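Local coordinates for uncharacterized protein (Parabacteroides merdae, PDB 4R7F) that is of unknown function but carries a domain related to the type 9 secretion system plug protein, has immunoglobulin-like beta-sandwich domains and binds magnesium, at residues Ser67-Pro71 with Ile72-Asn76; Ser202-Glu205 with Asn206-Ser209; Tyr212-Asn215 with Leu216-Pro219; Phe229-Asn232 with Lys233-Gly236; Ser243-Pro247 with Tyr248-Glu252. All coordinates share one frame; numbering follows the deposited sequence. Where two conformers were deposited one is given.

Contact 1. Residues Ser67-Pro71 with Ile72-Asn76; sequences SQLSP and IEYMN
Tyr74 and Pro71 lie side by side and point the same way, in the single helical turn 71-74 that precedes strand 75-76. The stretch falls within the region related to the type 9 secretion system plug protein. Pro71 CA sits over one face of the Tyr74 ring, 3.7 Å from its centroid, a CH-pi contact displaced toward the rim. With CG placed between the backbone N and the carbonyl carbon (chi1 61°), the Tyr74 ring folds back over the preceding turn and does not trail along the strand. Leu69 approaches from a different side: its carbonyl O lies at the edge of the ring, and its CB packs 3.7 Å from Tyr74 CD2. The hydroxyl of Tyr74 bonds to the carbonyl of Val57 in strand 53-60, which pins the far end of the ring to the neighbouring sheet. Pro71 O is gripped twice, by Met75 N nearly in line with the carbonyl bond at 2.9 Å and by Tyr74 N from above the carbonyl plane at 3.1 Å. Glu73 crosses Leu69 at a slant, its OE2 lying 3.6 Å from Leu69 CD2, and this same oxygen forms a salt bridge with Arg386. The other carboxylate oxygen, Glu73 OE1, receives Ser70 N on its anti side over 2.9 Å, with an almost straight N-H...O angle of 175°.

Contact 2. Residues Ser202-Glu205 with Asn206-Ser209; sequences SILE and NQIS. With MG (magnesium ion), chain H.
Gln207 O is held by two donors, Leu204 N at 2.8 Å and a water at 3.2 Å, near the closed end of the beta hairpin formed by strands 202-204 and 207-219. The same water also bonds to Ser202 OG at 2.7 Å, so it links a side chain of one strand to the backbone of the other. Farther from the turn, Ser209 N reaches Ser202 O in a nearly straight bond of 3.0 Å, whereas the return bond from Ser202 N to Ser209 O is weak. On one face of the ribbon Ile203 and Ile208 run alongside each other, and both rest on Pro177 of helix 177-180. Ser202, Leu204, Gln207 and Ser209 point to the other face, where the second subunit packs: Ser202 meets Leu204 of that subunit, and Leu204 meets its Ser202. The turn residues Glu205 and Asn206 also lie side by side, their carboxylate and amide planes 33° apart. A bend at chi2 (-75°) carries the Glu205 carboxylate round to a magnesium ion, which OE2 binds at 2.4 Å beside four waters. Two of these waters are steered by the turn itself: one donates to Glu205 OE1, and another donates to Asn206 OD1 at 2.9 Å, making Asn206 a second-shell partner of the metal.

Contact 3. Residues Tyr212-Asn215 with Leu216-Pro219; sequences YNRN and LIFP
Asn213 touches Leu216 with both its backbone and its side chain. Its carbonyl O accepts Leu216 N over 3.0 Å, with the donor standing well above the carbonyl plane, while Asn213 CB packs 4.0 Å from Leu216 CD1. Leu216 itself is buried against Phe165 and Val185. The amide of Asn213 meanwhile turns toward the residues that follow. With CG anti to the backbone N (chi1 -166°), OD1 can take Asn215 N at 3.0 Å, which defines an Asx turn. Asn213 OD1 also accepts Asn215 ND2 at 2.7 Å; this donor lies in the carbonyl plane, on a lone pair, although OD1 is tilted 26° from the Asn215 amide plane. Two donors from one residue therefore fix the rotation of the Asn213 amide. Arg214 comes next, in the 3-10 segment that interrupts strand 207-219 before Leu216 and Phe218 form backbone bonds to strand 160-168. Its carbonyl accepts a weak bond from Ile217 N, at 3.3 Å. Bent at chi2, the Arg214 side chain doubles back to cross Ile217 at about a right angle, and NH1 comes within 3.9 Å of Ile217 CB. Asn215, the second residue of the 3-10 segment, has its carbonyl O bridged by a water to the carbonyl of Ile217; the water donates to Asn215 O at 3.0 Å and to Ile217 O at 2.9 Å.

Contact 4. Residues Phe229-Asn232 with Lys233-Gly236; sequences FLSN and KYNG
Ser231 and Tyr234 are brought together by matching first torsions: chi1 is 84° in the serine and 61° in the tyrosine, so OG and the ring each stand between their own backbone N and carbonyl carbon. Ser231 OG thereby accepts Lys233 N at 3.1 Å and at a nearly straight 166°, the geometry of an ST turn. The same oxygen lies 3.4 Å from Tyr234 CE1, obliquely to the ring. Beyond the ring, Tyr234 OH approaches Leu230 CB and makes a weak hydrogen bond to Ser279. Lys233 runs alongside Asn232, its bent chain returning NZ to Asn232 OD1 in a weak bond of 3.3 Å. The loop, which joins strands 225-228 and 239-245, is also spanned by a water donating to Ser231 O at 3.0 Å and to Tyr234 O at 2.7 Å. Replacing Ser231 by an alanine removes OG, and would probably leave Lys233 N without its acceptor and open a gap beside the Tyr234 ring. Within this loop the Ser231 hydroxyl and one water satisfy several backbone polar atoms, whereas the long Lys233-Asn232 link probably contributes less.

Contact 5. Residues Ser243-Pro247 with Tyr248-Glu252; sequences SFHNP and YYNVE
Strands 243-245 and 248-252 form an antiparallel beta hairpin whose axes come within 4.6 Å and run at 137° to one another, a marked departure from strict antiparallel alignment. Ser243 pairs with Asn250 and His245 with Tyr248 as hydrogen-bonded pairs, flanking the non-hydrogen-bonded pair Phe244 and Tyr249. At the tip a cis peptide bond precedes Pro247, and Tyr248 N returns to His245 O at 3.0 Å, which makes this a type VI turn. The ring of Pro247 lies over the face of Tyr248, with CG 4.1 Å from the ring centroid in a CH-pi contact. On the other side of the ribbon Phe244 directs its edge at the face of Tyr249, an edge-to-face pair with centroids 4.9 Å apart and planes at 62°. The contact atom is Phe244 CD1, poised over the centre of the Tyr249 ring, which also meets the ring of Tyr291. An alanine in place of Tyr249 would probably leave the Phe244 edge with no face to rest on and deprive Tyr291 of its ring partner. Across the ribbon Asn250 ND2 lies at the edge of the His245 ring, 4.0 Å from ND1, while Asn250 OD1 bonds to His294. A water accepts from Asn250 ND2 at 3.1 Å and donates to His245 O. The Phe244 face thus rests on an edge-to-face aromatic pair, whereas the face with His245, Tyr248 and Asn250 mixes rings with polar groups that water links to the backbone.

Overall arrangement
Each contact is made within one short unbroken stretch, and the five follow one another along the chain with none nested or crossing. Contact 1 comes first, after strand 53-60, closing the turn that leads into strand 75-76. Contact 2 closes the hairpin between strands 202-204 and 207-219; contact 3 follows on the same strand, with centres about 19 Å apart, at its internal break. Contact 4 closes part of the loop leading to strand 239-245, and contact 5 the hairpin from that strand to 248-253. These last two touch, Asn232 packing on Tyr249 and Phe229 on Val251, and tie the loop to the five-stranded sheet, on the opposite side of the chain's centre from contacts 1 and 2.

Contact 1. Residues Ser67-Pro71 with Ile72-Asn76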
# COMPACT_ATOMS: atom_id res chain seq x y z
N SER A 67 25.52 -20.23 -9.48
CA SER A 67 26.71 -19.43 -9.75
C SER A 67 27.94 -20.35 -9.65
O SER A 67 27.83 -21.50 -9.25
CB SER A 67 26.80 -18.25 -8.79
OG SER A 67 27.27 -18.66 -7.53
N GLN A 68 29.10 -19.83 -10.00
CA GLN A 68 30.35 -20.57 -9.85
C GLN A 68 30.95 -20.47 -8.43
O GLN A 68 32.03 -20.97 -8.18
CB GLN A 68 31.36 -20.08 -10.90
CG GLN A 68 31.96 -18.73 -10.58
CD GLN A 68 32.82 -18.18 -11.70
OE1 GLN A 68 33.92 -18.68 -11.97
NE2 GLN A 68 32.33 -17.15 -12.36
N LEU A 69 30.25 -19.86 -7.49
CA LEU A 69 30.82 -19.67 -6.17
C LEU A 69 30.80 -20.98 -5.42
O LEU A 69 29.89 -21.78 -5.62
CB LEU A 69 30.05 -18.64 -5.35
CG LEU A 69 29.96 -17.22 -5.87
CD1 LEU A 69 29.33 -16.38 -4.79
CD2 LEU A 69 31.35 -16.70 -6.17
N SER A 70 31.83 -21.18 -4.57
CA SER A 70 31.89 -22.33 -3.66
C SER A 70 31.31 -21.90 -2.31
O SER A 70 31.35 -20.73 -1.97
CB SER A 70 33.34 -22.81 -3.47
OG SER A 70 33.98 -23.09 -4.71
N PRO A 71 30.77 -22.85 -1.52
CA PRO A 71 30.14 -22.50 -0.26
C PRO A 71 30.91 -21.57 0.65
O PRO A 71 30.30 -20.71 1.30
CB PRO A 71 29.96 -23.85 0.43
CG PRO A 71 29.78 -24.81 -0.69
CD PRO A 71 30.68 -24.30 -1.79
N ILE A 72 32.23 -21.70 0.71
CA ILE A 72 33.01 -20.83 1.63
C ILE A 72 32.97 -19.37 1.17
O ILE A 72 33.01 -18.45 2.00
CB ILE A 72 34.47 -21.35 1.88
CG1 ILE A 72 35.05 -20.72 3.17
CG2 ILE A 72 35.38 -21.17 0.66
CD1 ILE A 72 34.26 -21.04 4.44
N GLU A 73 32.84 -19.15 -0.14
CA GLU A 73 32.71 -17.80 -0.69
C GLU A 73 31.37 -17.14 -0.33
O GLU A 73 31.31 -15.91 -0.24
CB GLU A 73 32.88 -17.82 -2.21
CG GLU A 73 34.30 -18.12 -2.70
CD GLU A 73 34.37 -18.27 -4.21
OE1 GLU A 73 34.05 -19.38 -4.69
OE2 GLU A 73 34.71 -17.27 -4.93
N TYR A 74 30.30 -17.92 -0.13
CA TYR A 74 28.98 -17.31 0.07
C TYR A 74 28.29 -17.50 1.38
O TYR A 74 27.39 -16.71 1.67
CB TYR A 74 28.00 -17.66 -1.04
CG TYR A 74 27.65 -19.12 -1.26
CD1 TYR A 74 26.71 -19.77 -0.46
CD2 TYR A 74 28.20 -19.81 -2.34
CE1 TYR A 74 26.35 -21.09 -0.72
CE2 TYR A 74 27.85 -21.12 -2.62
CZ TYR A 74 26.94 -21.76 -1.81
OH TYR A 74 26.63 -23.05 -2.14
N MSE A 75 28.70 -18.49 2.16
CA MSE A 75 28.09 -18.80 3.47
C MSE A 75 29.15 -19.08 4.51
O MSE A 75 30.21 -19.64 4.20
CB MSE A 75 27.18 -20.04 3.42
CG MSE A 75 27.90 -21.35 3.04
SE MSE A 75 26.74 -22.90 2.62
CE MSE A 75 25.97 -23.25 4.39
N ASN A 76 28.83 -18.75 5.76
CA ASN A 76 29.56 -19.24 6.87
C ASN A 76 28.69 -20.31 7.50
O ASN A 76 27.53 -20.06 7.82
CB ASN A 76 29.88 -18.13 7.85
CG ASN A 76 31.06 -18.50 8.73
OD1 ASN A 76 30.89 -19.19 9.72
ND2 ASN A 76 32.26 -18.09 8.34

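Contact 2. Residues Ser202-Glu205 with Asn206-Ser209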
# COMPACT_ATOMS: atom_id res chain seq x y z
N SER A 202 17.87 5.65 -21.18
CA SER A 202 18.88 6.72 -21.01
C SER A 202 19.81 6.47 -19.83
O SER A 202 19.39 5.88 -18.85
CB SER A 202 18.21 8.08 -20.80
OG SER A 202 17.54 8.11 -19.54
N ILE A 203 21.05 6.94 -19.92
CA ILE A 203 22.03 6.75 -18.86
C ILE A 203 22.76 8.05 -18.58
O ILE A 203 23.56 8.51 -19.38
CB ILE A 203 23.08 5.70 -19.21
CG1 ILE A 203 22.42 4.37 -19.58
CG2 ILE A 203 24.00 5.44 -18.02
CD1 ILE A 203 23.29 3.53 -20.48
N LEU A 204 22.47 8.62 -17.41
CA LEU A 204 23.20 9.74 -16.91
C LEU A 204 24.17 9.20 -15.87
O LEU A 204 24.17 8.03 -15.52
CB LEU A 204 22.24 10.76 -16.34
CG LEU A 204 21.13 11.21 -17.29
CD1 LEU A 204 20.14 12.07 -16.51
CD2 LEU A 204 21.67 12.02 -18.45
N GLU A 205 25.03 10.07 -15.38
CA GLU A 205 26.07 9.62 -14.44
C GLU A 205 25.54 9.06 -13.12
O GLU A 205 26.21 8.26 -12.45
CB GLU A 205 27.06 10.79 -14.16
CG GLU A 205 26.52 11.98 -13.40
CD GLU A 205 25.62 12.89 -14.20
OE1 GLU A 205 25.28 12.58 -15.37
OE2 GLU A 205 25.22 13.92 -13.62
N ASN A 206 24.34 9.48 -12.75
CA ASN A 206 23.72 9.12 -11.48
C ASN A 206 22.25 8.68 -11.64
O ASN A 206 21.47 8.68 -10.66
CB ASN A 206 23.82 10.29 -10.50
CG ASN A 206 23.25 11.60 -11.06
OD1 ASN A 206 22.40 11.58 -11.96
ND2 ASN A 206 23.72 12.75 -10.50
N GLN A 207 21.88 8.28 -12.84
CA GLN A 207 20.51 7.84 -13.07
C GLN A 207 20.39 7.06 -14.32
O GLN A 207 20.85 7.50 -15.35
CB GLN A 207 19.55 9.00 -13.16
CG GLN A 207 18.14 8.50 -13.00
CD GLN A 207 17.13 9.62 -12.84
OE1 GLN A 207 17.00 10.49 -13.73
NE2 GLN A 207 16.38 9.59 -11.72
N ILE A 208 19.80 5.87 -14.21
CA ILE A 208 19.59 4.99 -15.33
C ILE A 208 18.10 4.78 -15.47
O ILE A 208 17.46 4.28 -14.57
CB ILE A 208 20.29 3.64 -15.13
CG1 ILE A 208 21.76 3.85 -14.73
CG2 ILE A 208 20.24 2.80 -16.42
CD1 ILE A 208 22.25 2.90 -13.67
N SER A 209 17.56 5.17 -16.61
CA SER A 209 16.11 5.15 -16.79
C SER A 209 15.67 4.01 -17.69
O SER A 209 16.24 3.84 -18.78
CB SER A 209 15.64 6.51 -17.33
OG SER A 209 14.26 6.48 -17.66
MG MG H . 23.62 15.65 -13.92
O HOH W 1 18.45 8.66 -17.06
O HOH W 2 23.47 14.57 -15.83
O HOH W 3 22.02 14.08 -13.41
O HOH W 4 22.32 17.14 -14.96
O HOH W 5 25.15 17.07 -14.77

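Contact 3. Residues Tyr212-Asn215 with Leu216-Pro219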
# COMPACT_ATOMS: atom_id res chain seq x y z
N TYR A 212 9.44 3.70 -20.75
CA TYR A 212 8.94 3.60 -22.13
C TYR A 212 9.43 2.33 -22.84
O TYR A 212 9.52 2.26 -24.04
CB TYR A 212 9.30 4.84 -22.96
CG TYR A 212 8.92 6.17 -22.29
CD1 TYR A 212 7.58 6.46 -22.00
CD2 TYR A 212 9.88 7.11 -21.98
CE1 TYR A 212 7.23 7.64 -21.39
CE2 TYR A 212 9.52 8.31 -21.37
CZ TYR A 212 8.20 8.58 -21.09
OH TYR A 212 7.84 9.79 -20.53
N ASN A 213 9.69 1.31 -22.06
CA ASN A 213 10.20 0.06 -22.57
C ASN A 213 9.04 -0.86 -22.90
O ASN A 213 8.21 -1.16 -22.05
CB ASN A 213 11.09 -0.58 -21.52
CG ASN A 213 11.92 -1.69 -22.07
OD1 ASN A 213 11.38 -2.65 -22.65
ND2 ASN A 213 13.24 -1.58 -21.89
N ARG A 214 8.97 -1.30 -24.15
CA ARG A 214 7.84 -2.06 -24.61
C ARG A 214 7.69 -3.36 -23.82
O ARG A 214 6.58 -3.81 -23.57
CB ARG A 214 7.97 -2.31 -26.10
CG ARG A 214 6.92 -3.20 -26.71
CD ARG A 214 5.59 -2.49 -26.89
NE ARG A 214 4.60 -3.44 -27.41
CZ ARG A 214 4.04 -4.41 -26.69
NH1 ARG A 214 4.33 -4.59 -25.42
NH2 ARG A 214 3.15 -5.21 -27.24
N ASN A 215 8.80 -3.96 -23.40
CA ASN A 215 8.74 -5.23 -22.67
C ASN A 215 8.18 -5.07 -21.28
O ASN A 215 7.91 -6.06 -20.63
CB ASN A 215 10.15 -5.83 -22.54
CG ASN A 215 10.89 -5.84 -23.85
OD1 ASN A 215 10.58 -6.64 -24.69
ND2 ASN A 215 11.82 -4.88 -24.07
N LEU A 216 8.07 -3.83 -20.78
CA LEU A 216 7.62 -3.60 -19.44
C LEU A 216 6.12 -3.36 -19.37
O LEU A 216 5.61 -2.91 -18.35
CB LEU A 216 8.39 -2.47 -18.78
CG LEU A 216 9.78 -2.88 -18.32
CD1 LEU A 216 10.52 -1.69 -17.77
CD2 LEU A 216 9.72 -3.99 -17.29
N ILE A 217 5.43 -3.74 -20.44
CA ILE A 217 3.99 -3.68 -20.51
C ILE A 217 3.44 -5.09 -20.29
O ILE A 217 3.72 -6.01 -21.04
CB ILE A 217 3.50 -3.13 -21.85
CG1 ILE A 217 4.04 -1.72 -22.06
CG2 ILE A 217 1.98 -3.08 -21.85
CD1 ILE A 217 3.59 -1.06 -23.35
N PHE A 218 2.64 -5.23 -19.25
CA PHE A 218 2.13 -6.52 -18.81
C PHE A 218 0.65 -6.53 -19.03
O PHE A 218 0.02 -5.48 -18.92
CB PHE A 218 2.33 -6.64 -17.33
CG PHE A 218 3.72 -6.91 -16.93
CD1 PHE A 218 4.61 -5.87 -16.73
CD2 PHE A 218 4.13 -8.20 -16.67
CE1 PHE A 218 5.92 -6.11 -16.33
CE2 PHE A 218 5.44 -8.46 -16.30
CZ PHE A 218 6.34 -7.41 -16.13
N PRO A 219 0.06 -7.70 -19.27
CA PRO A 219 -1.42 -7.69 -19.21
C PRO A 219 -1.89 -7.46 -17.78
O PRO A 219 -1.25 -7.92 -16.83
CB PRO A 219 -1.81 -9.08 -19.70
CG PRO A 219 -0.57 -9.90 -19.52
CD PRO A 219 0.59 -8.99 -19.74
O HOH W 6 5.69 -8.01 -20.47

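Contact 4. Residues Phe229-Asn232 with Lys233-Gly236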
# COMPACT_ATOMS: atom_id res chain seq x y z
N PHE A 229 -11.88 -21.55 4.11
CA PHE A 229 -12.52 -22.65 4.82
C PHE A 229 -11.85 -22.84 6.16
O PHE A 229 -10.95 -23.66 6.34
CB PHE A 229 -12.57 -23.94 4.00
CG PHE A 229 -11.21 -24.51 3.62
CD1 PHE A 229 -10.46 -23.95 2.59
CD2 PHE A 229 -10.73 -25.65 4.25
CE1 PHE A 229 -9.24 -24.50 2.23
CE2 PHE A 229 -9.50 -26.20 3.90
CZ PHE A 229 -8.75 -25.62 2.89
N LEU A 230 -12.35 -22.06 7.12
CA LEU A 230 -11.80 -21.97 8.44
C LEU A 230 -12.38 -22.98 9.42
O LEU A 230 -11.83 -23.17 10.51
CB LEU A 230 -12.03 -20.57 8.98
CG LEU A 230 -11.53 -19.41 8.14
CD1 LEU A 230 -11.76 -18.11 8.90
CD2 LEU A 230 -10.06 -19.58 7.77
N SER A 231 -13.47 -23.64 9.04
CA SER A 231 -13.94 -24.81 9.78
C SER A 231 -14.78 -25.70 8.89
O SER A 231 -15.12 -25.31 7.76
CB SER A 231 -14.77 -24.39 11.00
OG SER A 231 -16.11 -24.14 10.65
N ASN A 232 -15.12 -26.89 9.41
CA ASN A 232 -16.11 -27.77 8.77
C ASN A 232 -17.59 -27.53 9.15
O ASN A 232 -18.45 -28.27 8.69
CB ASN A 232 -15.77 -29.26 9.00
CG ASN A 232 -15.59 -29.62 10.46
OD1 ASN A 232 -16.19 -29.05 11.36
ND2 ASN A 232 -14.73 -30.58 10.70
N LYS A 233 -17.89 -26.52 9.96
CA LYS A 233 -19.24 -26.37 10.54
C LYS A 233 -20.11 -25.55 9.62
O LYS A 233 -21.25 -25.92 9.34
CB LYS A 233 -19.21 -25.73 11.94
CG LYS A 233 -18.20 -26.30 12.92
CD LYS A 233 -18.69 -27.58 13.58
CE LYS A 233 -17.56 -28.31 14.30
NZ LYS A 233 -17.72 -29.78 14.16
N TYR A 234 -19.59 -24.42 9.16
CA TYR A 234 -20.31 -23.58 8.21
C TYR A 234 -19.54 -23.52 6.91
O TYR A 234 -18.36 -23.89 6.85
CB TYR A 234 -20.51 -22.16 8.77
CG TYR A 234 -19.23 -21.42 9.08
CD1 TYR A 234 -18.57 -21.62 10.29
CD2 TYR A 234 -18.68 -20.52 8.16
CE1 TYR A 234 -17.39 -20.95 10.57
CE2 TYR A 234 -17.49 -19.85 8.44
CZ TYR A 234 -16.85 -20.07 9.64
OH TYR A 234 -15.69 -19.41 9.94
N ASN A 235 -20.22 -23.05 5.88
CA ASN A 235 -19.64 -22.84 4.57
C ASN A 235 -19.00 -21.48 4.50
O ASN A 235 -19.69 -20.48 4.60
CB ASN A 235 -20.72 -22.96 3.51
CG ASN A 235 -21.29 -24.36 3.41
OD1 ASN A 235 -20.59 -25.36 3.59
ND2 ASN A 235 -22.56 -24.43 3.12
N GLY A 236 -17.69 -21.43 4.33
CA GLY A 236 -17.00 -20.14 4.24
C GLY A 236 -17.19 -19.47 2.88
O GLY A 236 -18.02 -19.89 2.07
O HOH W 7 -15.90 -23.02 5.99

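Contact 5. Residues Ser243-Pro247 with Tyr248-Glu252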
# COMPACT_ATOMS: atom_id res chain seq x y z
N SER A 243 -18.37 -31.77 3.34
CA SER A 243 -18.87 -33.11 3.57
C SER A 243 -17.69 -33.99 4.01
O SER A 243 -16.54 -33.58 3.87
CB SER A 243 -19.53 -33.66 2.30
OG SER A 243 -18.55 -33.82 1.29
N PHE A 244 -17.95 -35.16 4.59
CA PHE A 244 -16.86 -36.00 5.08
C PHE A 244 -16.88 -37.33 4.38
O PHE A 244 -17.88 -38.01 4.41
CB PHE A 244 -16.93 -36.22 6.60
CG PHE A 244 -15.79 -37.08 7.13
CD1 PHE A 244 -14.54 -36.54 7.36
CD2 PHE A 244 -15.98 -38.44 7.39
CE1 PHE A 244 -13.49 -37.32 7.80
CE2 PHE A 244 -14.93 -39.22 7.83
CZ PHE A 244 -13.68 -38.66 8.05
N HIS A 245 -15.75 -37.70 3.77
CA HIS A 245 -15.59 -39.02 3.13
C HIS A 245 -14.25 -39.60 3.58
O HIS A 245 -13.17 -39.20 3.11
CB HIS A 245 -15.74 -38.91 1.60
CG HIS A 245 -17.09 -38.44 1.16
ND1 HIS A 245 -17.38 -37.12 0.92
CD2 HIS A 245 -18.25 -39.12 0.96
CE1 HIS A 245 -18.65 -37.00 0.56
NE2 HIS A 245 -19.20 -38.20 0.58
N ASN A 246 -14.34 -40.53 4.53
CA ASN A 246 -13.20 -41.02 5.26
C ASN A 246 -12.00 -41.24 4.33
O ASN A 246 -12.13 -41.91 3.29
CB ASN A 246 -13.56 -42.32 5.99
CG ASN A 246 -12.41 -42.82 6.85
OD1 ASN A 246 -12.11 -42.26 7.93
ND2 ASN A 246 -11.73 -43.86 6.36
N PRO A 247 -10.84 -40.68 4.69
CA PRO A 247 -10.48 -40.00 5.94
C PRO A 247 -10.54 -38.48 5.94
O PRO A 247 -10.10 -37.87 6.91
CB PRO A 247 -9.03 -40.43 6.15
CG PRO A 247 -8.50 -40.58 4.76
CD PRO A 247 -9.65 -40.89 3.84
N TYR A 248 -11.12 -37.89 4.90
CA TYR A 248 -10.98 -36.43 4.67
C TYR A 248 -12.30 -35.70 4.61
O TYR A 248 -13.31 -36.20 4.07
CB TYR A 248 -10.31 -36.14 3.32
CG TYR A 248 -8.89 -36.65 3.11
CD1 TYR A 248 -7.82 -36.19 3.89
CD2 TYR A 248 -8.60 -37.53 2.07
CE1 TYR A 248 -6.51 -36.63 3.66
CE2 TYR A 248 -7.30 -37.97 1.84
CZ TYR A 248 -6.26 -37.53 2.63
OH TYR A 248 -4.99 -38.00 2.36
N TYR A 249 -12.29 -34.48 5.12
CA TYR A 249 -13.34 -33.53 4.77
C TYR A 249 -13.10 -33.02 3.36
O TYR A 249 -11.96 -32.89 2.94
CB TYR A 249 -13.37 -32.34 5.73
CG TYR A 249 -13.95 -32.71 7.04
CD1 TYR A 249 -15.33 -32.70 7.24
CD2 TYR A 249 -13.13 -33.09 8.10
CE1 TYR A 249 -15.87 -33.05 8.45
CE2 TYR A 249 -13.68 -33.44 9.32
CZ TYR A 249 -15.04 -33.43 9.49
OH TYR A 249 -15.59 -33.77 10.72
N ASN A 250 -14.18 -32.76 2.64
CA ASN A 250 -14.15 -32.33 1.26
C ASN A 250 -14.87 -31.01 1.15
O ASN A 250 -16.04 -30.89 1.53
CB ASN A 250 -14.85 -33.35 0.34
CG ASN A 250 -13.96 -34.55 0.00
OD1 ASN A 250 -13.48 -34.67 -1.11
ND2 ASN A 250 -13.76 -35.45 0.97
N VAL A 251 -14.17 -30.03 0.64
CA VAL A 251 -14.74 -28.73 0.38
C VAL A 251 -15.13 -28.54 -1.08
O VAL A 251 -14.26 -28.42 -1.94
CB VAL A 251 -13.76 -27.64 0.73
CG1 VAL A 251 -14.45 -26.28 0.59
CG2 VAL A 251 -13.20 -27.87 2.13
N GLU A 252 -16.44 -28.48 -1.36
CA GLU A 252 -16.91 -28.18 -2.70
C GLU A 252 -16.99 -26.66 -2.82
O GLU A 252 -17.80 -26.02 -2.16
CB GLU A 252 -18.28 -28.83 -2.97
CG GLU A 252 -18.61 -28.98 -4.46
CD GLU A 252 -20.12 -28.88 -4.76
OE1 GLU A 252 -20.91 -28.91 -3.81
OE2 GLU A 252 -20.51 -28.75 -5.95
O HOH W 8 -18.26 -31.41 -0.32
O HOH W 9 -12.18 -38.11 0.52